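Local structure of putative diflavin flavoprotein A 5 (Nostoc sp. PCC 7120, 4FEK) at residues I14-T18 and T167-Y171; Q223-Y227 and L239-T243; K19-S25 and T41-V47; Q10-I14 and G182-F186. The protein probably mediates electron transfer from NADH to oxygen, reducing it to water, and is represented here by its N-terminal metallo-beta-lactamase-like domain. One frame throughout, in Å; residues are numbered along the deposited sequence.

In the fold
From the N terminus, strand 8-15 opens two long connections. Interaction 4 joins residues 10-14 to the loop segment 182-186, and interaction 1, starting from the shared Ile14, joins 14-18 to 167-171. Nested inside both is interaction 3, where strands 18-25 and 41-49 pair within the seven-stranded sheet; it adjoins interaction 4 directly, with centres about 8 Å apart. Interaction 1 ties the edge of that sheet to strand 169-173 of the five-stranded sheet, and interaction 4 covers the edge strand with the loop that follows 169-173. Interaction 2 comes last, in series, closing a short connection with 11 residues between its segments and setting the C-terminal helix 239-258 against strand 226-229, the neighbour of 169-173.

Interaction 1 of 4, residues I14-T18 and T167-Y171; sequences IATNT and TQILY
This is a small inter-sheet contact, apolar with one bridging water, in which the hairpin turn between edge strand 8-15 and strand 18-25 of the larger sheet meets the start of strand 169-173 of the smaller one. Residues Ala15 to Thr18 form a type II turn, with Thr16 at phi/psi -54/119° and Asn17 at 61/20°, closed by Thr18 N to Ala15 O at 2.9 Å. Ile14 and Ala15 both face Thr18 in a classic beta bulge: Thr18 O accepts from Ile14 N at 2.8 Å and, weakly, from Ala15 N at 3.3 Å. In the other segment, Gln168 takes a positive phi (58/34°) before Ile169 enters the extended strand. The closest CA pair is Ala15 and Thr167, 6.4 Å apart. Ile169, rotamer mt, brings its CD1 to 3.6 Å from Ala15 CB and 3.9 Å from Ile14 CD1. Thr167 CG2 lies 3.9 Å from Ala15 CB and 3.6 Å from Thr16 O, while Thr18 CG2 meets the ring edge of Tyr171, 3.1 Å from its OH. Thr18 OG1 donates to Thr16 O at 3.0 Å and accepts from the water oxygen at 2.9 Å; that oxygen also lies 2.9 Å from Thr167 OG1 and 2.7 Å from Tyr171 OH. With no direct hydrogen bond between the segments, the polar link across the sandwich at this point runs through the water, beside methyl-to-methyl packing.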
loop_
_atom_site.group_PDB
_atom_site.type_symbol
_atom_site.label_atom_id
_atom_site.label_comp_id
_atom_site.label_asym_id
_atom_site.label_seq_id
_atom_site.Cartn_x
_atom_site.Cartn_y
_atom_site.Cartn_z
ATOM N N ILE A 14 -8.222 5.417 -11.677
ATOM C CA ILE A 14 -6.880 5.965 -11.840
ATOM C C ILE A 14 -6.185 5.411 -13.065
ATOM O O ILE A 14 -5.206 5.981 -13.545
ATOM C CB ILE A 14 -6.005 5.744 -10.585
ATOM C CG1 ILE A 14 -5.778 4.243 -10.351
ATOM C CG2 ILE A 14 -6.650 6.412 -9.397
ATOM C CD1 ILE A 14 -4.841 3.910 -9.142
ATOM N N ALA A 15 -6.696 4.301 -13.574
ATOM C CA ALA A 15 -6.098 3.667 -14.726
ATOM C C ALA A 15 -7.076 2.657 -15.290
ATOM O O ALA A 15 -8.137 2.450 -14.721
ATOM C CB ALA A 15 -4.802 2.971 -14.330
ATOM N N THR A 16 -6.704 2.022 -16.397
ATOM C CA THR A 16 -7.537 0.987 -16.999
ATOM C C THR A 16 -7.866 -0.088 -15.978
ATOM O O THR A 16 -6.970 -0.704 -15.421
ATOM C CB THR A 16 -6.864 0.354 -18.225
ATOM O OG1 THR A 16 -6.559 1.381 -19.180
ATOM C CG2 THR A 16 -7.783 -0.682 -18.865
ATOM N N ASN A 17 -9.161 -0.264 -15.707
ATOM C CA ASN A 17 -9.645 -1.261 -14.756
ATOM C C ASN A 17 -9.142 -1.046 -13.333
ATOM O O ASN A 17 -9.198 -1.957 -12.511
ATOM C CB ASN A 17 -9.261 -2.667 -15.200
ATOM C CG ASN A 17 -9.939 -3.075 -16.503
ATOM O OD1 ASN A 17 -11.137 -2.824 -16.710
ATOM N ND2 ASN A 17 -9.181 -3.713 -17.375
ATOM N N THR A 18 -8.699 0.165 -13.038
ATOM C CA THR A 18 -8.124 0.436 -11.717
ATOM C C THR A 18 -8.754 1.638 -11.036
ATOM O O THR A 18 -8.856 2.732 -11.628
ATOM C CB THR A 18 -6.601 0.660 -11.827
ATOM O OG1 THR A 18 -6.025 -0.369 -12.636
ATOM C CG2 THR A 18 -5.917 0.663 -10.424
ATOM N N THR A 167 -0.833 -1.296 -16.621
ATOM C CA THR A 167 -1.019 0.112 -16.329
ATOM C C THR A 167 0.300 0.791 -15.913
ATOM O O THR A 167 0.361 2.017 -15.786
ATOM C CB THR A 167 -2.033 0.275 -15.188
ATOM O OG1 THR A 167 -1.483 -0.292 -13.987
ATOM C CG2 THR A 167 -3.353 -0.446 -15.516
ATOM N N GLN A 168 1.338 -0.009 -15.693
ATOM C CA GLN A 168 2.637 0.495 -15.204
ATOM C C GLN A 168 2.523 1.238 -13.874
ATOM O O GLN A 168 3.250 2.202 -13.598
ATOM C CB GLN A 168 3.365 1.332 -16.264
ATOM C CG GLN A 168 3.470 0.581 -17.579
ATOM C CD GLN A 168 4.378 1.238 -18.590
ATOM O OE1 GLN A 168 4.355 2.451 -18.775
ATOM N NE2 GLN A 168 5.176 0.428 -19.267
ATOM N N ILE A 169 1.604 0.771 -13.043
ATOM C CA ILE A 169 1.444 1.318 -11.708
ATOM C C ILE A 169 2.207 0.409 -10.741
ATOM O O ILE A 169 2.113 -0.813 -10.799
ATOM C CB ILE A 169 -0.040 1.389 -11.283
ATOM C CG1 ILE A 169 -0.808 2.448 -12.111
ATOM C CG2 ILE A 169 -0.159 1.734 -9.818
ATOM C CD1 ILE A 169 -2.326 2.493 -11.767
ATOM N N LEU A 170 2.979 1.022 -9.855
ATOM C CA LEU A 170 3.651 0.282 -8.800
ATOM C C LEU A 170 2.953 0.583 -7.479
ATOM O O LEU A 170 2.854 1.752 -7.071
ATOM C CB LEU A 170 5.123 0.702 -8.753
ATOM C CG LEU A 170 5.943 -0.010 -7.690
ATOM C CD1 LEU A 170 6.027 -1.477 -8.051
ATOM C CD2 LEU A 170 7.353 0.619 -7.604
ATOM N N TYR A 171 2.472 -0.467 -6.818
ATOM C CA TYR A 171 1.777 -0.362 -5.531
ATOM C C TYR A 171 2.850 -0.498 -4.453
ATOM O O TYR A 171 3.455 -1.562 -4.322
ATOM C CB TYR A 171 0.704 -1.456 -5.420
ATOM C CG TYR A 171 -0.364 -1.281 -6.525
ATOM C CD1 TYR A 171 -1.498 -0.499 -6.298
ATOM C CD2 TYR A 171 -0.187 -1.833 -7.791
ATOM C CE1 TYR A 171 -2.447 -0.299 -7.294
ATOM C CE2 TYR A 171 -1.135 -1.628 -8.821
ATOM C CZ TYR A 171 -2.257 -0.858 -8.552
ATOM O OH TYR A 171 -3.197 -0.643 -9.543
HETATM O O HOH W 1 -3.355 -1.383 -12.108
#

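Interaction 2 of 4, residues Q223-Y227 and L239-T243; sequences QVRLY and LIALT
Leu239, in the first turn of helix 239-258, carries most of the contact with the chain entering strand 226-229. Its CA is 6.8 Å from that of Tyr227, the closest CA pair, and its side chain, with chi1 -171° and chi2 155°, points toward the strand. The CD1 methyl sits against the backbone of Val224 to Tyr227, which is extended except at Arg225 (-100/-21°), 3.8 Å from Val224 O, 3.6 Å from Arg225 C, 3.5 Å from Leu226 N and 3.7 Å from Tyr227 N; it also touches Val224 CG1 at 3.8 Å. Leu239 CG lies over one face of the Tyr227 ring, 3.7 Å from the centroid and 9° off the normal, a well-centred CH-pi contact. In the sandwich of the metallo-beta-lactamase fold, this places the C-terminal helix against an outermost strand of the five-stranded sheet. Leu242 comes next along the helix with its CA-to-CB bond toward the strand, but its side chain makes no contact with 223-227 and packs on Phe176. One turn after Leu239, Thr243 (chi1 m) returns to the contact. Its N bonds to Leu239 O at 3.0 Å in the regular helical pattern, and its OG1 donates to the same Leu239 O at 2.6 Å. Thr243 OG1 also stands at the edge of the Tyr227 ring, 2.6 Å from the OH of Tyr227, whose m rotamer (chi1 -69°) carries the phenol out to the helix.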
loop_
_atom_site.group_PDB
_atom_site.type_symbol
_atom_site.label_atom_id
_atom_site.label_comp_id
_atom_site.label_asym_id
_atom_site.label_seq_id
_atom_site.Cartn_x
_atom_site.Cartn_y
_atom_site.Cartn_z
ATOM N N GLN A 223 9.436 0.227 -15.580
ATOM C CA GLN A 223 8.870 1.410 -16.198
ATOM C C GLN A 223 7.587 1.794 -15.456
ATOM O O GLN A 223 6.557 1.138 -15.622
ATOM C CB GLN A 223 8.578 1.120 -17.657
ATOM C CG GLN A 223 8.216 2.331 -18.468
ATOM C CD GLN A 223 7.913 1.967 -19.906
ATOM O OE1 GLN A 223 6.919 2.421 -20.478
ATOM N NE2 GLN A 223 8.768 1.134 -20.501
ATOM N N VAL A 224 7.648 2.862 -14.662
ATOM C CA VAL A 224 6.543 3.221 -13.759
ATOM C C VAL A 224 5.936 4.587 -14.071
ATOM O O VAL A 224 6.644 5.590 -14.170
ATOM C CB VAL A 224 6.997 3.239 -12.271
ATOM C CG1 VAL A 224 5.808 3.451 -11.342
ATOM C CG2 VAL A 224 7.731 1.974 -11.911
ATOM N N ARG A 225 4.615 4.627 -14.182
ATOM C CA ARG A 225 3.904 5.876 -14.435
ATOM C C ARG A 225 3.308 6.453 -13.158
ATOM O O ARG A 225 3.026 7.642 -13.097
ATOM C CB ARG A 225 2.781 5.648 -15.453
ATOM C CG ARG A 225 3.274 5.289 -16.844
ATOM C CD ARG A 225 2.104 5.014 -17.774
ATOM N NE ARG A 225 2.499 5.117 -19.172
ATOM C CZ ARG A 225 2.075 6.066 -20.002
ATOM N NH1 ARG A 225 1.223 6.991 -19.578
ATOM N NH2 ARG A 225 2.500 6.084 -21.259
ATOM N N LEU A 226 3.116 5.610 -12.142
ATOM C CA LEU A 226 2.479 6.046 -10.902
ATOM C C LEU A 226 2.970 5.223 -9.721
ATOM O O LEU A 226 3.062 3.989 -9.824
ATOM C CB LEU A 226 0.952 5.894 -11.006
ATOM C CG LEU A 226 0.124 6.383 -9.818
ATOM C CD1 LEU A 226 -0.018 7.890 -9.887
ATOM C CD2 LEU A 226 -1.251 5.694 -9.771
ATOM N N TYR A 227 3.283 5.895 -8.611
ATOM C CA TYR A 227 3.418 5.203 -7.324
ATOM C C TYR A 227 2.062 5.266 -6.629
ATOM O O TYR A 227 1.668 6.322 -6.110
ATOM C CB TYR A 227 4.471 5.846 -6.390
ATOM C CG TYR A 227 5.913 5.721 -6.826
ATOM C CD1 TYR A 227 6.340 4.666 -7.627
ATOM C CD2 TYR A 227 6.870 6.636 -6.389
ATOM C CE1 TYR A 227 7.668 4.545 -8.000
ATOM C CE2 TYR A 227 8.208 6.516 -6.762
ATOM C CZ TYR A 227 8.601 5.469 -7.558
ATOM O OH TYR A 227 9.933 5.358 -7.935
ATOM N N LEU A 239 6.957 11.725 -9.270
ATOM C CA LEU A 239 7.530 10.385 -9.091
ATOM C C LEU A 239 9.054 10.347 -9.220
ATOM O O LEU A 239 9.748 9.817 -8.355
ATOM C CB LEU A 239 6.908 9.445 -10.133
ATOM C CG LEU A 239 7.125 7.931 -10.102
ATOM C CD1 LEU A 239 5.961 7.243 -10.809
ATOM C CD2 LEU A 239 8.448 7.541 -10.759
ATOM N N ILE A 240 9.569 10.875 -10.322
ATOM C CA ILE A 240 11.003 10.798 -10.578
ATOM C C ILE A 240 11.779 11.647 -9.575
ATOM O O ILE A 240 12.790 11.203 -9.023
ATOM C CB ILE A 240 11.349 11.164 -12.054
ATOM C CG1 ILE A 240 10.765 10.099 -12.999
ATOM C CG2 ILE A 240 12.857 11.278 -12.235
ATOM C CD1 ILE A 240 10.631 10.535 -14.461
ATOM N N ALA A 241 11.281 12.846 -9.306
ATOM C CA ALA A 241 11.921 13.716 -8.325
ATOM C C ALA A 241 11.880 13.141 -6.913
ATOM O O ALA A 241 12.812 13.339 -6.142
ATOM C CB ALA A 241 11.311 15.115 -8.346
ATOM N N LEU A 242 10.794 12.451 -6.565
ATOM C CA LEU A 242 10.690 11.905 -5.218
ATOM C C LEU A 242 11.635 10.720 -5.100
ATOM O O LEU A 242 12.268 10.515 -4.064
ATOM C CB LEU A 242 9.248 11.485 -4.874
ATOM C CG LEU A 242 9.077 10.928 -3.453
ATOM C CD1 LEU A 242 9.353 11.976 -2.378
ATOM C CD2 LEU A 242 7.668 10.286 -3.259
ATOM N N THR A 243 11.735 9.949 -6.175
ATOM C CA THR A 243 12.590 8.784 -6.189
ATOM C C THR A 243 14.053 9.245 -6.020
ATOM O O THR A 243 14.817 8.638 -5.263
ATOM C CB THR A 243 12.430 8.010 -7.504
ATOM O OG1 THR A 243 11.052 7.653 -7.689
ATOM C CG2 THR A 243 13.271 6.755 -7.502
#

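Interaction 3 of 4, residues K19-S25 and T41-V47; sequences KVLRARS and TTSNSYV
Eight backbone hydrogen bonds join two extended antiparallel strands whose axes approach to 4.5 Å at 159°. They come as four reciprocal N-to-O pairs, Lys19 with Val47, Leu21 with Ser45, Ala23 with Ser43 and Ser25 with Thr41; Leu21 N to Ser45 O is 2.8 Å. Between them lie the non-hydrogen-bonded pairs Val20-Tyr46, Arg22-Asn44 and Arg24-Thr42, with CA atoms 4.4 to 4.5 Å apart, where CA-H...O contacts such as Thr42 CA to Ala23 O at 3.1 Å add to the pairing. Within the second strand, Thr42 OG1 donates to Asn44 OD1 at 2.7 Å. Thr42 CG2 lies over a face of the Arg22 guanidinium (chi3 81°), 3.5 Å from NH2 of Arg22, whose NH1 bonds to Gln10. Val20 (chi1 60°, p) and Tyr46 (chi1 -61°, m) bring Val20 CG2 to 3.4 Å from Tyr46 CE1, on the same sheet face as Arg22 and Thr42; on the other face Leu21 CD1 meets Val47 CG2 at 3.8 Å. The Leu21 face is covered by helix 61-74 through Ala70 and Phe63. The face bearing Tyr46 turns to the second sheet, Tyr46 OH bonds to Val229 O, and strands 8-15 and 53-56 flank the pair in the metallo-beta-lactamase sandwich.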
loop_
_atom_site.group_PDB
_atom_site.type_symbol
_atom_site.label_atom_id
_atom_site.label_comp_id
_atom_site.label_asym_id
_atom_site.label_seq_id
_atom_site.Cartn_x
_atom_site.Cartn_y
_atom_site.Cartn_z
ATOM N N LYS A 19 -9.133 1.441 -9.771
ATOM C CA LYS A 19 -9.647 2.510 -8.925
ATOM C C LYS A 19 -8.900 2.572 -7.596
ATOM O O LYS A 19 -8.421 1.538 -7.107
ATOM C CB LYS A 19 -11.118 2.275 -8.585
ATOM C CG LYS A 19 -12.031 2.251 -9.813
ATOM C CD LYS A 19 -13.493 2.070 -9.393
ATOM C CE LYS A 19 -14.426 2.249 -10.603
ATOM N NZ LYS A 19 -15.785 1.678 -10.342
ATOM N N VAL A 20 -8.842 3.770 -7.018
ATOM C CA VAL A 20 -8.337 3.956 -5.649
ATOM C C VAL A 20 -9.534 4.240 -4.761
ATOM O O VAL A 20 -10.506 4.871 -5.213
ATOM C CB VAL A 20 -7.257 5.088 -5.538
ATOM C CG1 VAL A 20 -7.804 6.459 -5.979
ATOM C CG2 VAL A 20 -6.714 5.193 -4.086
ATOM N N LEU A 21 -9.490 3.707 -3.535
ATOM C CA LEU A 21 -10.353 4.137 -2.452
ATOM C C LEU A 21 -9.451 4.778 -1.408
ATOM O O LEU A 21 -8.628 4.087 -0.821
ATOM C CB LEU A 21 -11.078 2.934 -1.820
ATOM C CG LEU A 21 -12.252 2.335 -2.608
ATOM C CD1 LEU A 21 -11.739 1.526 -3.793
ATOM C CD2 LEU A 21 -13.144 1.477 -1.700
ATOM N N ARG A 22 -9.567 6.090 -1.208
ATOM C CA ARG A 22 -8.763 6.775 -0.185
ATOM C C ARG A 22 -9.627 7.019 1.038
ATOM O O ARG A 22 -10.571 7.814 0.991
ATOM C CB ARG A 22 -8.253 8.125 -0.697
ATOM C CG ARG A 22 -7.594 8.095 -2.065
ATOM C CD ARG A 22 -7.309 9.544 -2.488
ATOM N NE ARG A 22 -6.105 10.043 -1.874
ATOM C CZ ARG A 22 -5.908 11.255 -1.358
ATOM N NH1 ARG A 22 -6.840 12.192 -1.323
ATOM N NH2 ARG A 22 -4.725 11.520 -0.846
ATOM N N ALA A 23 -9.347 6.303 2.110
ATOM C CA ALA A 23 -10.041 6.513 3.367
ATOM C C ALA A 23 -9.356 7.698 4.000
ATOM O O ALA A 23 -8.140 7.666 4.216
ATOM C CB ALA A 23 -9.887 5.305 4.244
ATOM N N ARG A 24 -10.122 8.738 4.297
ATOM C CA ARG A 24 -9.537 10.011 4.704
ATOM C C ARG A 24 -9.841 10.348 6.147
ATOM O O ARG A 24 -10.953 10.095 6.639
ATOM C CB ARG A 24 -10.019 11.147 3.786
ATOM C CG ARG A 24 -9.700 10.922 2.321
ATOM C CD ARG A 24 -9.888 12.185 1.521
ATOM N NE ARG A 24 -11.268 12.658 1.561
ATOM C CZ ARG A 24 -11.666 13.848 1.122
ATOM N NH1 ARG A 24 -10.792 14.694 0.590
ATOM N NH2 ARG A 24 -12.943 14.194 1.222
ATOM N N SER A 25 -8.841 10.917 6.826
ATOM C CA SER A 25 -9.045 11.469 8.157
ATOM C C SER A 25 -8.364 12.838 8.309
ATOM O O SER A 25 -7.169 12.990 8.041
ATOM C CB SER A 25 -8.553 10.516 9.243
ATOM O OG SER A 25 -8.830 11.053 10.541
ATOM N N THR A 41 -4.395 12.426 7.349
ATOM C CA THR A 41 -3.777 11.316 6.628
ATOM C C THR A 41 -4.847 10.679 5.725
ATOM O O THR A 41 -6.043 10.950 5.880
ATOM C CB THR A 41 -3.258 10.249 7.640
ATOM O OG1 THR A 41 -2.665 9.155 6.939
ATOM C CG2 THR A 41 -4.389 9.726 8.525
ATOM N N THR A 42 -4.419 9.890 4.749
ATOM C CA THR A 42 -5.339 8.974 4.083
ATOM C C THR A 42 -4.730 7.586 4.134
ATOM O O THR A 42 -3.510 7.441 4.267
ATOM C CB THR A 42 -5.578 9.361 2.593
ATOM O OG1 THR A 42 -4.466 8.957 1.775
ATOM C CG2 THR A 42 -5.801 10.860 2.444
ATOM N N SER A 43 -5.581 6.569 4.090
ATOM C CA SER A 43 -5.128 5.213 3.840
ATOM C C SER A 43 -5.714 4.755 2.509
ATOM O O SER A 43 -6.944 4.727 2.330
ATOM C CB SER A 43 -5.560 4.269 4.956
ATOM O OG SER A 43 -5.106 2.954 4.675
ATOM N N ASN A 44 -4.833 4.427 1.574
ATOM C CA ASN A 44 -5.249 4.143 0.205
ATOM C C ASN A 44 -5.319 2.653 -0.102
ATOM O O ASN A 44 -4.380 1.914 0.143
ATOM C CB ASN A 44 -4.327 4.849 -0.792
ATOM C CG ASN A 44 -4.160 6.329 -0.491
ATOM O OD1 ASN A 44 -5.069 6.981 0.026
ATOM N ND2 ASN A 44 -2.976 6.866 -0.808
ATOM N N SER A 45 -6.449 2.216 -0.647
ATOM C CA SER A 45 -6.598 0.837 -1.055
ATOM C C SER A 45 -6.945 0.887 -2.547
ATOM O O SER A 45 -7.433 1.903 -3.048
ATOM C CB SER A 45 -7.736 0.176 -0.254
ATOM O OG SER A 45 -7.822 -1.204 -0.537
ATOM N N TYR A 46 -6.697 -0.199 -3.256
ATOM C CA TYR A 46 -6.872 -0.176 -4.704
ATOM C C TYR A 46 -7.655 -1.405 -5.166
ATOM O O TYR A 46 -7.649 -2.436 -4.493
ATOM C CB TYR A 46 -5.503 -0.137 -5.396
ATOM C CG TYR A 46 -4.710 1.085 -5.027
ATOM C CD1 TYR A 46 -4.805 2.245 -5.773
ATOM C CD2 TYR A 46 -3.914 1.102 -3.874
ATOM C CE1 TYR A 46 -4.089 3.404 -5.413
ATOM C CE2 TYR A 46 -3.213 2.243 -3.503
ATOM C CZ TYR A 46 -3.296 3.383 -4.273
ATOM O OH TYR A 46 -2.583 4.509 -3.896
ATOM N N VAL A 47 -8.317 -1.284 -6.320
ATOM C CA VAL A 47 -9.081 -2.389 -6.916
ATOM C C VAL A 47 -8.677 -2.492 -8.377
ATOM O O VAL A 47 -8.716 -1.495 -9.094
ATOM C CB VAL A 47 -10.606 -2.132 -6.861
ATOM C CG1 VAL A 47 -11.357 -3.358 -7.376
ATOM C CG2 VAL A 47 -11.044 -1.784 -5.433
#

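Interaction 4 of 4, residues Q10-I14 and G182-F186; sequences QVLPI and GDDVF
Three apolar contacts form the centre. Phe186, at the end of the loop segment 182-186, brings CZ to 3.7 Å from Ile14 CG2 and CE1 to 3.8 Å from Leu12 CD1, while Val185 CG1 lies 4.2 Å from the same Leu12 CD1. Strand 10-14 is extended as far as Pro13, so Gln10, Leu12 and Ile14 point their CA-to-CB bonds toward the loop, while those of Val11 and Pro13 point away. The backbones stay well apart: Leu12 and Val185 have CA atoms 8.2 Å from each other, Ile14 and Phe186 9.4 Å, and side chains span the gap. Phe186 does so with chi1 -64° (m), its ring end coming nearer the strand than its CA-to-CB bond would suggest; Leu12 sits between rotamer wells at chi1 -143° and chi2 -128°. The loop, which follows strand 169-173, thus runs alongside the edge strand of the larger sheet, in the same direction. Farther out, Gln10 OE1 is 3.7 Å from Val185 CG2. At the polar edge Gln10, tt with chi3 40°, donates from NE2 to Asp183 O at 2.9 Å with an N-H...O angle of 148°, while its OE1 accepts from Arg22. Asp183 OD1 forms a salt bridge with Arg24. One end of the contact is therefore hydrophobic, the other polar, where a side-chain amide of the strand bonds directly to a main-chain carbonyl of the loop.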
loop_
_atom_site.group_PDB
_atom_site.type_symbol
_atom_site.label_atom_id
_atom_site.label_comp_id
_atom_site.label_asym_id
_atom_site.label_seq_id
_atom_site.Cartn_x
_atom_site.Cartn_y
_atom_site.Cartn_z
ATOM N N GLN A 10 -12.843 8.402 -0.538
ATOM C CA GLN A 10 -12.840 9.035 -1.838
ATOM C C GLN A 10 -12.510 7.954 -2.878
ATOM O O GLN A 10 -11.458 7.307 -2.800
ATOM C CB GLN A 10 -11.797 10.163 -1.776
ATOM C CG GLN A 10 -11.646 11.055 -2.964
ATOM C CD GLN A 10 -10.587 12.117 -2.694
ATOM O OE1 GLN A 10 -9.545 11.829 -2.095
ATOM N NE2 GLN A 10 -10.850 13.341 -3.113
ATOM N N VAL A 11 -13.418 7.731 -3.832
ATOM C CA VAL A 11 -13.208 6.700 -4.851
ATOM C C VAL A 11 -13.039 7.330 -6.239
ATOM O O VAL A 11 -13.818 8.194 -6.616
ATOM C CB VAL A 11 -14.385 5.717 -4.877
ATOM C CG1 VAL A 11 -14.089 4.554 -5.825
ATOM C CG2 VAL A 11 -14.673 5.204 -3.467
ATOM N N LEU A 12 -12.032 6.891 -6.991
ATOM C CA LEU A 12 -11.700 7.491 -8.282
ATOM C C LEU A 12 -11.032 6.443 -9.169
ATOM O O LEU A 12 -10.200 5.665 -8.698
ATOM C CB LEU A 12 -10.726 8.654 -8.064
ATOM C CG LEU A 12 -10.698 9.984 -8.838
ATOM C CD1 LEU A 12 -9.290 10.281 -9.377
ATOM C CD2 LEU A 12 -11.743 10.109 -9.961
ATOM N N PRO A 13 -11.407 6.397 -10.458
ATOM C CA PRO A 13 -10.650 5.623 -11.448
ATOM C C PRO A 13 -9.263 6.236 -11.622
ATOM O O PRO A 13 -9.146 7.457 -11.691
ATOM C CB PRO A 13 -11.442 5.831 -12.752
ATOM C CG PRO A 13 -12.814 6.231 -12.322
ATOM C CD PRO A 13 -12.645 6.973 -11.017
ATOM N N ILE A 14 -8.222 5.417 -11.677
ATOM C CA ILE A 14 -6.880 5.965 -11.840
ATOM C C ILE A 14 -6.185 5.411 -13.065
ATOM O O ILE A 14 -5.206 5.981 -13.545
ATOM C CB ILE A 14 -6.005 5.744 -10.585
ATOM C CG1 ILE A 14 -5.778 4.243 -10.351
ATOM C CG2 ILE A 14 -6.650 6.412 -9.397
ATOM C CD1 ILE A 14 -4.841 3.910 -9.142
ATOM N N GLY A 182 -6.246 15.708 2.008
ATOM C CA GLY A 182 -6.705 16.812 1.186
ATOM C C GLY A 182 -7.665 16.311 0.119
ATOM O O GLY A 182 -7.935 15.117 0.039
ATOM N N ASP A 183 -8.186 17.214 -0.705
ATOM C CA ASP A 183 -9.105 16.797 -1.769
ATOM C C ASP A 183 -8.368 16.229 -2.985
ATOM O O ASP A 183 -8.908 15.380 -3.702
ATOM C CB ASP A 183 -10.030 17.942 -2.191
ATOM C CG ASP A 183 -11.011 18.351 -1.091
ATOM O OD1 ASP A 183 -11.212 17.587 -0.122
ATOM O OD2 ASP A 183 -11.597 19.443 -1.207
ATOM N N ASP A 184 -7.138 16.687 -3.219
ATOM C CA ASP A 184 -6.360 16.227 -4.376
ATOM C C ASP A 184 -5.899 14.776 -4.252
ATOM O O ASP A 184 -5.203 14.423 -3.303
ATOM C CB ASP A 184 -5.142 17.128 -4.580
ATOM C CG ASP A 184 -5.526 18.537 -5.018
ATOM O OD1 ASP A 184 -6.483 18.674 -5.815
ATOM O OD2 ASP A 184 -4.879 19.502 -4.555
ATOM N N VAL A 185 -6.279 13.949 -5.221
ATOM C CA VAL A 185 -5.933 12.528 -5.221
ATOM C C VAL A 185 -4.476 12.292 -5.658
ATOM O O VAL A 185 -3.775 11.425 -5.119
ATOM C CB VAL A 185 -6.886 11.735 -6.144
ATOM C CG1 VAL A 185 -6.387 10.334 -6.385
ATOM C CG2 VAL A 185 -8.312 11.700 -5.556
ATOM N N PHE A 186 -4.030 13.087 -6.623
ATOM C CA PHE A 186 -2.697 12.940 -7.210
ATOM C C PHE A 186 -1.795 14.062 -6.762
ATOM O O PHE A 186 -2.269 15.147 -6.433
ATOM C CB PHE A 186 -2.769 12.935 -8.734
ATOM C CG PHE A 186 -3.522 11.778 -9.288
ATOM C CD1 PHE A 186 -4.881 11.891 -9.565
ATOM C CD2 PHE A 186 -2.885 10.566 -9.517
ATOM C CE1 PHE A 186 -5.594 10.820 -10.068
ATOM C CE2 PHE A 186 -3.588 9.493 -10.025
ATOM C CZ PHE A 186 -4.952 9.613 -10.292
#